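Side-chain contacts in Lmo1076 protein (Listeria monocytogenes serovar 1/2a, PDB 5JQC), which probably acts as a secreted cell-wall amidase or autolysin, of which this chain is the portion made of three GW (Gly-Tryp) modules: residues V77-S80 and V85-W88; L66-T71 and M89-F94; Y242-N247 and G252-R257. All blocks are in the same frame, centred on the assembly; numbering follows the deposited sequence.

Contact 1. Residues V77-S80 and V85-W88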
loop_
_atom_site.group_PDB
_atom_site.type_symbol
_atom_site.label_atom_id
_atom_site.label_comp_id
_atom_site.label_asym_id
_atom_site.label_seq_id
_atom_site.Cartn_x
_atom_site.Cartn_y
_atom_site.Cartn_z
ATOM N N VAL A 77 -2.792 31.220 4.677
ATOM C CA VAL A 77 -2.054 30.290 3.829
ATOM C C VAL A 77 -2.250 30.652 2.357
ATOM O O VAL A 77 -3.346 31.033 1.932
ATOM C CB VAL A 77 -2.468 28.820 4.104
ATOM C CG1 VAL A 77 -2.346 28.504 5.588
ATOM C CG2 VAL A 77 -3.872 28.515 3.616
ATOM N N GLN A 78 -1.171 30.530 1.576
ATOM C CA GLN A 78 -1.199 30.806 0.139
ATOM C C GLN A 78 -1.554 29.534 -0.623
ATOM O O GLN A 78 -0.751 28.597 -0.673
ATOM C CB GLN A 78 0.154 31.342 -0.353
ATOM C CG GLN A 78 0.200 31.593 -1.859
ATOM C CD GLN A 78 1.611 31.756 -2.411
ATOM O OE1 GLN A 78 2.455 30.880 -2.253
ATOM N NE2 GLN A 78 1.866 32.883 -3.066
ATOM N N PHE A 79 -2.738 29.512 -1.231
ATOM C CA PHE A 79 -3.243 28.353 -1.947
ATOM C C PHE A 79 -3.298 28.623 -3.443
ATOM O O PHE A 79 -3.363 29.772 -3.890
ATOM C CB PHE A 79 -4.640 27.964 -1.476
ATOM C CG PHE A 79 -5.697 28.980 -1.817
ATOM C CD1 PHE A 79 -5.725 30.213 -1.181
ATOM C CD2 PHE A 79 -6.669 28.702 -2.763
ATOM C CE1 PHE A 79 -6.687 31.144 -1.491
ATOM C CE2 PHE A 79 -7.643 29.637 -3.070
ATOM C CZ PHE A 79 -7.644 30.857 -2.432
ATOM N N SER A 80 -3.319 27.532 -4.213
ATOM C CA SER A 80 -3.334 27.578 -5.667
ATOM C C SER A 80 -4.365 26.600 -6.206
ATOM O O SER A 80 -4.456 25.458 -5.741
ATOM C CB SER A 80 -1.961 27.228 -6.238
ATOM O OG SER A 80 -1.673 25.853 -6.025
ATOM N N VAL A 85 -1.815 30.158 -8.599
ATOM C CA VAL A 85 -1.964 30.747 -7.265
ATOM C C VAL A 85 -3.148 31.701 -7.267
ATOM O O VAL A 85 -3.353 32.479 -8.207
ATOM C CB VAL A 85 -0.686 31.461 -6.775
ATOM C CG1 VAL A 85 0.463 30.479 -6.563
ATOM C CG2 VAL A 85 -0.293 32.635 -7.674
ATOM N N ILE A 86 -3.956 31.616 -6.221
ATOM C CA ILE A 86 -5.108 32.480 -6.064
ATOM C C ILE A 86 -4.813 33.623 -5.111
ATOM O O ILE A 86 -5.146 34.775 -5.388
ATOM C CB ILE A 86 -6.323 31.654 -5.592
ATOM C CG1 ILE A 86 -6.567 30.489 -6.556
ATOM C CG2 ILE A 86 -7.532 32.539 -5.460
ATOM C CD1 ILE A 86 -6.593 30.884 -8.024
ATOM N N GLY A 87 -4.175 33.321 -3.992
ATOM C CA GLY A 87 -3.861 34.335 -2.995
ATOM C C GLY A 87 -3.676 33.687 -1.632
ATOM O O GLY A 87 -3.257 32.531 -1.533
ATOM N N TRP A 88 -4.008 34.455 -0.599
ATOM C CA TRP A 88 -3.919 34.011 0.785
ATOM C C TRP A 88 -5.292 34.021 1.429
ATOM O O TRP A 88 -6.090 34.930 1.192
ATOM C CB TRP A 88 -3.011 34.904 1.600
ATOM C CG TRP A 88 -1.658 34.949 1.094
ATOM C CD1 TRP A 88 -1.238 35.507 -0.074
ATOM C CD2 TRP A 88 -0.498 34.430 1.738
ATOM N NE1 TRP A 88 0.119 35.365 -0.198
ATOM C CE2 TRP A 88 0.599 34.708 0.905
ATOM C CE3 TRP A 88 -0.280 33.754 2.943
ATOM C CZ2 TRP A 88 1.902 34.333 1.235
ATOM C CZ3 TRP A 88 1.014 33.386 3.273
ATOM C CH2 TRP A 88 2.090 33.680 2.423
#
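Val85, near the start of strand 84-90, lays its CA against Ser80 CB at 3.7 Å, with its CG1 branch alongside the same methylene. Between this pair and the next the register slips by one residue, a beta bulge. Ile86 sits in the bulge: Ile86 N donates to Phe79 O at 3.0 Å. Ile86 CB lies over one face of the Phe79 ring, on its CE2–CZ side, and Ile86 CG2 reaches Phe79 CZ at 3.5 Å. The ring is brought nearer to strand 84-90 by the first torsion of Phe79 (chi1 67°), which sets CG between its own N and carbonyl carbon. Phe94 and Tyr58 meet this ring edge-to-face. Gly87 follows, in a backbone conformation open mainly to glycine. Gly87 O accepts from Phe79 N at 3.1 Å, a bent bond (142°), and also takes a CA-H contact from Gln78. Trp88 then turns to the sheet face that carries Gln78 and Ser80. Gln78 CB stands over the centre of the Trp88 six-membered ring, 3.7 Å from its centroid and 14° off the normal, while Gln78 N faces the CE3 side. The extended chain of Gln78 runs on past the NE1 side of the indole. Gly87-Trp88 is the dipeptide that names the GW module, and its chemistry here is divided: the glycine carbonyl supplies polar cross-strand contacts, whereas the indole offers its face to the aliphatic part of a polar side chain.

Contact 2. Residues L66-T71 and M89-F94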
loop_
_atom_site.group_PDB
_atom_site.type_symbol
_atom_site.label_atom_id
_atom_site.label_comp_id
_atom_site.label_asym_id
_atom_site.label_seq_id
_atom_site.Cartn_x
_atom_site.Cartn_y
_atom_site.Cartn_z
ATOM N N LEU A 66 0.919 26.348 -0.431
ATOM C CA LEU A 66 2.310 26.655 -0.732
ATOM C C LEU A 66 3.044 27.341 0.412
ATOM O O LEU A 66 4.235 27.087 0.623
ATOM C CB LEU A 66 2.386 27.545 -1.978
ATOM C CG LEU A 66 2.148 26.951 -3.370
ATOM C CD1 LEU A 66 0.690 26.610 -3.605
ATOM C CD2 LEU A 66 2.639 27.954 -4.405
ATOM N N LYS A 67 2.380 28.232 1.140
ATOM C CA LYS A 67 3.030 28.973 2.209
ATOM C C LYS A 67 2.027 29.168 3.331
ATOM O O LYS A 67 0.815 29.130 3.111
ATOM C CB LYS A 67 3.530 30.358 1.772
ATOM C CG LYS A 67 4.433 30.425 0.546
ATOM C CD LYS A 67 4.822 31.889 0.286
ATOM C CE LYS A 67 5.565 32.045 -1.044
ATOM N NZ LYS A 67 6.851 31.300 -1.046
ATOM N N GLU A 68 2.548 29.388 4.537
ATOM C CA GLU A 68 1.726 29.803 5.669
ATOM C C GLU A 68 2.418 30.968 6.347
ATOM O O GLU A 68 3.646 31.012 6.400
ATOM C CB GLU A 68 1.513 28.686 6.691
ATOM C CG GLU A 68 1.110 27.356 6.090
ATOM C CD GLU A 68 0.518 26.414 7.128
ATOM O OE1 GLU A 68 0.555 26.779 8.327
ATOM O OE2 GLU A 68 0.024 25.321 6.741
ATOM N N GLY A 69 1.625 31.893 6.880
ATOM C CA GLY A 69 2.139 33.036 7.617
ATOM C C GLY A 69 1.183 33.435 8.726
ATOM O O GLY A 69 -0.041 33.332 8.566
ATOM N N THR A 70 1.714 33.865 9.863
ATOM C CA THR A 70 0.874 34.197 11.001
ATOM C C THR A 70 1.003 35.675 11.333
ATOM O O THR A 70 2.040 36.295 11.078
ATOM C CB THR A 70 1.228 33.347 12.231
ATOM O OG1 THR A 70 2.527 33.701 12.726
ATOM C CG2 THR A 70 1.196 31.871 11.870
ATOM N N THR A 71 -0.085 36.239 11.848
ATOM C CA THR A 71 -0.071 37.534 12.512
ATOM C C THR A 71 -0.850 37.394 13.805
ATOM O O THR A 71 -1.426 36.335 14.084
ATOM C CB THR A 71 -0.713 38.638 11.666
ATOM O OG1 THR A 71 -2.135 38.562 11.804
ATOM C CG2 THR A 71 -0.366 38.497 10.203
HETATM N N MSE A 89 -5.539 33.031 2.276
HETATM C CA MSE A 89 -6.794 32.946 3.012
HETATM C C MSE A 89 -6.561 32.312 4.383
HETATM O O MSE A 89 -5.614 31.531 4.565
HETATM C CB MSE A 89 -7.828 32.159 2.197
HETATM C CG MSE A 89 -9.174 31.970 2.888
HETATM SE SE MSE A 89 -10.675 31.625 1.676
HETATM C CE MSE A 89 -10.016 30.042 0.715
ATOM N N ASP A 90 -7.398 32.710 5.343
ATOM C CA ASP A 90 -7.400 32.133 6.680
ATOM C C ASP A 90 -7.273 30.620 6.598
ATOM O O ASP A 90 -8.061 29.955 5.920
ATOM C CB ASP A 90 -8.707 32.521 7.394
ATOM C CG ASP A 90 -8.610 32.464 8.914
ATOM O OD1 ASP A 90 -7.959 31.562 9.485
ATOM O OD2 ASP A 90 -9.209 33.348 9.555
ATOM N N LYS A 91 -6.279 30.081 7.308
ATOM C CA LYS A 91 -6.059 28.636 7.327
ATOM C C LYS A 91 -7.313 27.869 7.732
ATOM O O LYS A 91 -7.510 26.726 7.296
ATOM C CB LYS A 91 -4.902 28.311 8.270
ATOM C CG LYS A 91 -4.556 26.846 8.357
ATOM C CD LYS A 91 -3.293 26.685 9.154
ATOM C CE LYS A 91 -2.792 25.270 9.086
ATOM N NZ LYS A 91 -1.501 25.156 9.816
ATOM N N ARG A 92 -8.177 28.479 8.549
ATOM C CA ARG A 92 -9.397 27.815 9.002
ATOM C C ARG A 92 -10.366 27.547 7.858
ATOM O O ARG A 92 -11.226 26.670 7.975
ATOM C CB ARG A 92 -10.091 28.654 10.082
ATOM C CG ARG A 92 -9.409 28.650 11.454
ATOM C CD ARG A 92 -10.123 29.611 12.420
ATOM N NE ARG A 92 -10.076 30.974 11.895
ATOM C CZ ARG A 92 -10.867 31.979 12.285
ATOM N NH1 ARG A 92 -11.813 31.803 13.217
ATOM N NH2 ARG A 92 -10.716 33.171 11.714
ATOM N N ALA A 93 -10.243 28.268 6.750
ATOM C CA ALA A 93 -11.089 27.991 5.600
ATOM C C ALA A 93 -10.765 26.669 4.896
ATOM O O ALA A 93 -11.448 26.335 3.924
ATOM C CB ALA A 93 -10.990 29.150 4.601
ATOM N N PHE A 94 -9.764 25.896 5.350
ATOM C CA PHE A 94 -9.292 24.721 4.616
ATOM C C PHE A 94 -9.300 23.466 5.486
ATOM O O PHE A 94 -9.066 23.529 6.697
ATOM C CB PHE A 94 -7.846 24.894 4.085
ATOM C CG PHE A 94 -7.620 26.128 3.252
ATOM C CD1 PHE A 94 -7.401 27.360 3.849
ATOM C CD2 PHE A 94 -7.567 26.040 1.869
ATOM C CE1 PHE A 94 -7.167 28.484 3.069
ATOM C CE2 PHE A 94 -7.334 27.156 1.091
ATOM C CZ PHE A 94 -7.133 28.376 1.687
#
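Lys91 NZ reaches the carboxylate of Glu68 in a salt bridge within the first GW module, an SH3-like fold. It joins strand 62-71 to the 3-10 turn that follows strand 84-90. The main bond, from Lys91 NZ to Glu68 OE1, is 3.0 Å long and arrives on the syn side, 19° out of the carboxylate plane; a weak second one runs from Lys91 NZ to Glu68 OE2 at 3.4 Å. Lys91 spans the gap by full extension, with CG anti to the backbone N (chi1 -179°) and every later torsion near 180°. Glu68 OE2 has a stronger partner in Tyr96 OH, which helps fix the carboxylate's rotation, and Lys91 NZ also bonds a glycerol, probably from crystallisation. Behind the lysine, the turn is set by backbone bonds from Ala93 N to Asp90 O and from Phe94 N to Lys91 O. The bond from Arg92 N to Asp90 OD1 adds an Asx turn; Arg92 NE, part of a salt bridge, meets OD1 from the same face of the carboxylate. The guanidinium grips Asp90 side-on, completing the pair with Arg92 NH2 to Asp90 OD2 at 2.6 Å.

Contact 3. Residues Y242-N247 and G252-R257; sequences YQFQVN and GWMDYR
Met254 O receives the N-H of Tyr242, Tyr242 N lying 2.8 Å away, and the same two residues return the bond from Met254 N to Tyr242 O, also 2.8 Å. The hairpin's two strands thus pair antiparallel here, and Phe244 N also donates to Gly252 O at 3.1 Å. The side chains divide between the two faces. On one, Gln243 lies across the indole of Trp253: Gln243 CB stands over the middle of the Trp253 six-membered ring, 3.6 Å from the centroid and only 7° off the normal. CG of Gln243 is anti to N, carrying the amide past CE2 to stack over the NE1 side, the two planes 27° apart. There Gln243 NE2 lies 3.5 Å from Trp253 NE1, while Gln243 OE1 is held by Lys232 on the adjoining strand. On the other face, Phe244 CE1 meets CE, the terminal methyl of Met254 (a selenomethionine), at 3.8 Å, the Met chain bending at its last torsion to bring CE there. Tyr242 shares that face, and Tyr256 CB rests over the Tyr242 ring, offset toward the rim, 3.8 Å from the centroid. Trp190 meets the Tyr242 ring edge-to-face. At the end of the strand, Asp255 OD1 accepts from Arg257 N and, in a salt bridge, from Arg257 NE, the two donors coming from opposite faces of the carboxylate. The Arg257 N bond makes an Asx turn leading into the 3-10 segment. Gly252-Trp253, on the edge strand of the hairpin with Gln243 over one face of the indole, is the Gly-Trp dipeptide that gives the SH3-like GW module its name.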
loop_
_atom_site.group_PDB
_atom_site.type_symbol
_atom_site.label_atom_id
_atom_site.label_comp_id
_atom_site.label_asym_id
_atom_site.label_seq_id
_atom_site.Cartn_x
_atom_site.Cartn_y
_atom_site.Cartn_z
ATOM N N TYR A 242 13.155 -30.156 -0.818
ATOM C CA TYR A 242 13.757 -31.035 -1.811
ATOM C C TYR A 242 12.668 -31.517 -2.753
ATOM O O TYR A 242 11.604 -31.941 -2.300
ATOM C CB TYR A 242 14.445 -32.234 -1.148
ATOM C CG TYR A 242 15.718 -31.877 -0.437
ATOM C CD1 TYR A 242 16.307 -30.646 -0.643
ATOM C CD2 TYR A 242 16.338 -32.769 0.430
ATOM C CE1 TYR A 242 17.475 -30.298 -0.017
ATOM C CE2 TYR A 242 17.518 -32.424 1.075
ATOM C CZ TYR A 242 18.079 -31.183 0.843
ATOM O OH TYR A 242 19.255 -30.803 1.455
ATOM N N GLN A 243 12.922 -31.451 -4.056
ATOM C CA GLN A 243 12.050 -32.106 -5.021
ATOM C C GLN A 243 12.604 -33.510 -5.232
ATOM O O GLN A 243 13.797 -33.665 -5.507
ATOM C CB GLN A 243 11.973 -31.324 -6.334
ATOM C CG GLN A 243 10.768 -31.731 -7.198
ATOM C CD GLN A 243 10.761 -31.068 -8.570
ATOM O OE1 GLN A 243 11.805 -30.928 -9.203
ATOM N NE2 GLN A 243 9.588 -30.662 -9.034
ATOM N N PHE A 244 11.766 -34.531 -5.050
ATOM C CA PHE A 244 12.271 -35.895 -5.049
ATOM C C PHE A 244 11.487 -36.774 -6.018
ATOM O O PHE A 244 10.402 -36.418 -6.494
ATOM C CB PHE A 244 12.274 -36.494 -3.629
ATOM C CG PHE A 244 10.899 -36.741 -3.045
ATOM C CD1 PHE A 244 10.234 -35.740 -2.351
ATOM C CD2 PHE A 244 10.291 -37.989 -3.155
ATOM C CE1 PHE A 244 8.974 -35.967 -1.804
ATOM C CE2 PHE A 244 9.032 -38.226 -2.604
ATOM C CZ PHE A 244 8.374 -37.212 -1.929
ATOM N N GLN A 245 12.074 -37.939 -6.311
ATOM C CA GLN A 245 11.530 -38.900 -7.263
ATOM C C GLN A 245 11.529 -40.302 -6.669
ATOM O O GLN A 245 12.490 -40.716 -6.011
ATOM C CB GLN A 245 12.340 -38.927 -8.561
ATOM C CG GLN A 245 12.237 -37.691 -9.409
ATOM C CD GLN A 245 13.022 -37.841 -10.696
ATOM O OE1 GLN A 245 14.036 -38.548 -10.743
ATOM N NE2 GLN A 245 12.553 -37.188 -11.754
ATOM N N VAL A 246 10.446 -41.027 -6.909
ATOM C CA VAL A 246 10.395 -42.465 -6.688
ATOM C C VAL A 246 9.964 -43.101 -8.002
ATOM O O VAL A 246 9.185 -42.507 -8.757
ATOM C CB VAL A 246 9.446 -42.860 -5.536
ATOM C CG1 VAL A 246 9.776 -42.061 -4.283
ATOM C CG2 VAL A 246 7.983 -42.679 -5.934
ATOM N N ASN A 247 10.495 -44.293 -8.289
ATOM C CA ASN A 247 10.277 -44.967 -9.574
ATOM C C ASN A 247 10.619 -44.050 -10.748
ATOM O O ASN A 247 9.982 -44.118 -11.806
ATOM C CB ASN A 247 8.836 -45.489 -9.715
ATOM C CG ASN A 247 8.426 -46.419 -8.578
ATOM O OD1 ASN A 247 9.271 -47.027 -7.915
ATOM N ND2 ASN A 247 7.116 -46.536 -8.352
ATOM N N GLY A 252 7.042 -34.702 -5.709
ATOM C CA GLY A 252 6.715 -33.356 -5.277
ATOM C C GLY A 252 7.853 -32.799 -4.444
ATOM O O GLY A 252 8.982 -33.294 -4.512
ATOM N N TRP A 253 7.545 -31.771 -3.655
ATOM C CA TRP A 253 8.536 -31.117 -2.806
ATOM C C TRP A 253 8.296 -31.460 -1.338
ATOM O O TRP A 253 7.152 -31.586 -0.892
ATOM C CB TRP A 253 8.490 -29.600 -2.980
ATOM C CG TRP A 253 8.891 -29.070 -4.333
ATOM C CD1 TRP A 253 8.098 -28.967 -5.447
ATOM C CD2 TRP A 253 10.163 -28.498 -4.689
ATOM N NE1 TRP A 253 8.813 -28.389 -6.480
ATOM C CE2 TRP A 253 10.079 -28.091 -6.037
ATOM C CE3 TRP A 253 11.368 -28.306 -4.000
ATOM C CZ2 TRP A 253 11.169 -27.513 -6.716
ATOM C CZ3 TRP A 253 12.441 -27.730 -4.674
ATOM C CH2 TRP A 253 12.331 -27.332 -6.010
HETATM N N MSE A 254 9.378 -31.592 -0.576
HETATM C CA MSE A 254 9.216 -31.844 0.857
HETATM C C MSE A 254 10.357 -31.262 1.657
HETATM O O MSE A 254 11.481 -31.169 1.165
HETATM C CB MSE A 254 9.096 -33.344 1.144
HETATM C CG MSE A 254 8.663 -33.671 2.572
HETATM SE SE MSE A 254 7.965 -35.484 2.667
HETATM C CE MSE A 254 9.527 -36.404 1.951
ATOM N N ASP A 255 10.041 -30.863 2.887
ATOM C CA ASP A 255 11.032 -30.301 3.790
ATOM C C ASP A 255 12.265 -31.192 3.854
ATOM O O ASP A 255 12.160 -32.422 3.851
ATOM C CB ASP A 255 10.426 -30.140 5.183
ATOM C CG ASP A 255 11.321 -29.353 6.112
ATOM O OD1 ASP A 255 12.253 -29.964 6.681
ATOM O OD2 ASP A 255 11.102 -28.129 6.262
ATOM N N TYR A 256 13.441 -30.562 3.925
ATOM C CA TYR A 256 14.688 -31.319 3.835
ATOM C C TYR A 256 14.886 -32.249 5.031
ATOM O O TYR A 256 15.604 -33.253 4.918
ATOM C CB TYR A 256 15.886 -30.375 3.713
ATOM C CG TYR A 256 16.306 -29.819 5.041
ATOM C CD1 TYR A 256 15.600 -28.777 5.621
ATOM C CD2 TYR A 256 17.397 -30.344 5.727
ATOM C CE1 TYR A 256 15.969 -28.259 6.847
ATOM C CE2 TYR A 256 17.780 -29.836 6.957
ATOM C CZ TYR A 256 17.059 -28.788 7.513
ATOM O OH TYR A 256 17.415 -28.263 8.740
ATOM N N ARG A 257 14.281 -31.940 6.178
ATOM C CA ARG A 257 14.466 -32.791 7.350
ATOM C C ARG A 257 13.829 -34.165 7.178
ATOM O O ARG A 257 14.205 -35.099 7.893
ATOM C CB ARG A 257 13.915 -32.099 8.598
ATOM C CG ARG A 257 14.675 -30.835 8.966
ATOM C CD ARG A 257 13.892 -29.985 9.949
ATOM N NE ARG A 257 12.566 -29.598 9.455
ATOM C CZ ARG A 257 11.798 -28.659 10.013
ATOM N NH1 ARG A 257 12.224 -28.001 11.084
ATOM N NH2 ARG A 257 10.604 -28.369 9.501
#

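Contacts 1 and 2 belong to one GW module, their centres 9 Å apart, with contact 1 nested in the loop that contact 2 closes. They touch directly: Gln78 O lies 2.8 Å from Leu66 N and Val77 N 2.8 Å from Met89 O, both probable hydrogen bonds, and Val77 CG2 packs 3.3 Å from Phe94 CE1. Strand 74-81 lies between strands 84-90 and 62-71 in the sheet. Contact 3 sits in the third module, about 67 Å from either by centres and about 55 Å by nearest atoms, yet its hairpin corresponds to that of contact 1. The Asx turns begun by Asp90 and Asp255 likewise correspond. Lys91 of contact 2 bonds a glycerol, probably from crystallisation.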